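PDB 4L3R: uncharacterized protein from Bacteroides eggerthii, which is of unknown function but belongs to the DUF4847 family of the calycin clan, whose better-known members are barrels that often bind small ligands. Local coordinates for residues L84-K89 with F119-D124. Sequence-based numbering, arbitrary orientation.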
loop_
_atom_site.group_PDB
_atom_site.type_symbol
_atom_site.label_atom_id
_atom_site.label_comp_id
_atom_site.label_asym_id
_atom_site.label_seq_id
_atom_site.Cartn_x
_atom_site.Cartn_y
_atom_site.Cartn_z
ATOM N N LEU B 84 4.114 -4.290 -11.036
ATOM C CA LEU B 84 4.374 -2.869 -11.183
ATOM C C LEU B 84 5.784 -2.489 -10.738
ATOM O O LEU B 84 6.242 -2.901 -9.678
ATOM C CB LEU B 84 3.349 -2.080 -10.344
ATOM C CG LEU B 84 3.540 -0.550 -10.258
ATOM C CD1 LEU B 84 3.298 0.110 -11.597
ATOM C CD2 LEU B 84 2.664 0.036 -9.178
ATOM N N LYS B 85 6.439 -1.657 -11.553
ATOM C CA LYS B 85 7.717 -0.996 -11.262
ATOM C C LYS B 85 7.395 0.481 -11.370
ATOM O O LYS B 85 6.774 0.879 -12.357
ATOM C CB LYS B 85 8.841 -1.417 -12.234
ATOM C CG LYS B 85 9.095 -2.921 -12.314
ATOM C CD LYS B 85 10.116 -3.415 -11.301
ATOM C CE LYS B 85 11.534 -3.097 -11.700
ATOM N NZ LYS B 85 12.499 -3.984 -11.010
ATOM N N ILE B 86 7.681 1.276 -10.339
ATOM C CA ILE B 86 7.380 2.712 -10.370
ATOM C C ILE B 86 8.427 3.449 -9.560
ATOM O O ILE B 86 8.779 2.990 -8.482
ATOM C CB ILE B 86 5.931 3.007 -9.874
ATOM C CG1 ILE B 86 5.544 4.473 -10.162
ATOM C CG2 ILE B 86 5.750 2.671 -8.389
ATOM C CD1 ILE B 86 4.105 4.746 -9.981
ATOM N N ASP B 87 8.952 4.561 -10.087
ATOM C CA ASP B 87 9.970 5.353 -9.395
ATOM C C ASP B 87 9.522 6.809 -9.322
ATOM O O ASP B 87 9.386 7.459 -10.353
ATOM C CB ASP B 87 11.320 5.233 -10.115
ATOM C CG ASP B 87 12.488 5.906 -9.416
ATOM O OD1 ASP B 87 12.349 6.260 -8.222
ATOM O OD2 ASP B 87 13.530 6.105 -10.069
ATOM N N GLY B 88 9.314 7.306 -8.105
ATOM C CA GLY B 88 8.891 8.681 -7.862
ATOM C C GLY B 88 9.917 9.743 -8.191
ATOM O O GLY B 88 9.540 10.893 -8.433
ATOM N N LYS B 89 11.219 9.382 -8.173
ATOM C CA LYS B 89 12.309 10.320 -8.460
ATOM C C LYS B 89 12.417 10.543 -9.965
ATOM O O LYS B 89 12.391 11.689 -10.419
ATOM C CB LYS B 89 13.643 9.788 -7.894
ATOM C CG LYS B 89 14.795 10.786 -7.959
ATOM C CD LYS B 89 16.093 10.174 -7.449
ATOM C CE LYS B 89 17.293 11.076 -7.634
ATOM N NZ LYS B 89 17.307 12.210 -6.672
ATOM N N PHE B 119 5.903 3.588 -20.023
ATOM C CA PHE B 119 7.324 3.708 -19.664
ATOM C C PHE B 119 7.580 4.867 -18.672
ATOM O O PHE B 119 8.539 4.774 -17.905
ATOM C CB PHE B 119 8.208 3.847 -20.912
ATOM C CG PHE B 119 7.975 5.070 -21.759
ATOM C CD1 PHE B 119 7.015 5.066 -22.759
ATOM C CD2 PHE B 119 8.805 6.175 -21.653
ATOM C CE1 PHE B 119 6.829 6.184 -23.575
ATOM C CE2 PHE B 119 8.639 7.279 -22.488
ATOM C CZ PHE B 119 7.642 7.281 -23.433
ATOM N N LYS B 120 6.755 5.941 -18.674
ATOM C CA LYS B 120 6.904 7.060 -17.733
ATOM C C LYS B 120 5.541 7.697 -17.463
ATOM O O LYS B 120 4.564 7.372 -18.138
ATOM C CB LYS B 120 7.930 8.110 -18.230
ATOM C CG LYS B 120 7.507 8.915 -19.465
ATOM C CD LYS B 120 8.585 9.909 -19.914
ATOM C CE LYS B 120 8.099 10.831 -21.012
ATOM N NZ LYS B 120 9.142 11.810 -21.433
ATOM N N TYR B 121 5.471 8.578 -16.454
ATOM C CA TYR B 121 4.215 9.220 -16.076
ATOM C C TYR B 121 4.421 10.580 -15.425
ATOM O O TYR B 121 5.538 10.984 -15.111
ATOM C CB TYR B 121 3.446 8.320 -15.078
ATOM C CG TYR B 121 4.022 8.343 -13.678
ATOM C CD1 TYR B 121 5.146 7.592 -13.352
ATOM C CD2 TYR B 121 3.490 9.177 -12.697
ATOM C CE1 TYR B 121 5.715 7.654 -12.082
ATOM C CE2 TYR B 121 4.056 9.252 -11.426
ATOM C CZ TYR B 121 5.172 8.490 -11.123
ATOM O OH TYR B 121 5.760 8.537 -9.886
ATOM N N GLU B 122 3.305 11.251 -15.176
ATOM C CA GLU B 122 3.236 12.485 -14.409
ATOM C C GLU B 122 1.808 12.589 -13.863
ATOM O O GLU B 122 0.888 11.993 -14.426
ATOM C CB GLU B 122 3.674 13.718 -15.227
ATOM C CG GLU B 122 2.797 14.057 -16.417
ATOM C CD GLU B 122 3.334 15.127 -17.353
ATOM O OE1 GLU B 122 4.446 15.650 -17.107
ATOM O OE2 GLU B 122 2.641 15.427 -18.352
ATOM N N GLY B 123 1.650 13.256 -12.732
ATOM C CA GLY B 123 0.338 13.396 -12.121
ATOM C C GLY B 123 0.314 14.142 -10.807
ATOM O O GLY B 123 1.358 14.448 -10.221
ATOM N N ASP B 124 -0.907 14.440 -10.352
ATOM C CA ASP B 124 -1.171 15.127 -9.095
ATOM C C ASP B 124 -2.305 14.360 -8.367
ATOM O O ASP B 124 -2.535 13.191 -8.684
ATOM C CB ASP B 124 -1.476 16.623 -9.355
ATOM C CG ASP B 124 -2.804 16.955 -10.019
ATOM O OD1 ASP B 124 -3.473 16.027 -10.511
ATOM O OD2 ASP B 124 -3.158 18.153 -10.072
#
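Ile86 and Tyr121 make a small apolar contact between second-neighbour strands, reaching across the strand 92-96 that separates them. The backbones stay well apart, with the CA atoms of Ile86 and Lys120 8.6 Å from each other, and the side chains bridge the distance. Tyr121 points at the other strand, chi1 76° setting CG between the backbone N and the carbonyl carbon. Ile86 has CG1 anti to its N (chi1 -169°), which carries that branch to the ring: CG1 lies 3.7 Å from Tyr121 CE1, and Ile86 CD1 is 3.9 Å from the same CE1. The two side chains cross at about a right angle. Backbone hydrogen bonds between Phe119 and Ile93 and between Tyr121 and His91 join the outermost strands, consistent with closure of a calycin-like antiparallel barrel. Val6 and Ile9 of helix 4-10 also pack on Tyr121, and an alanine in place of Tyr121 would probably open a gap between this helix and Ile86. Farther along, Tyr121 OH sits 3.7 Å from Gly88 CA, where the chain bends in an Asx turn, closed by a weak hydrogen bond from Lys89 N to Asp87 OD1 (3.3 Å). Gly88 N is hydrogen-bonded to Asp61 OD2 of the second subunit.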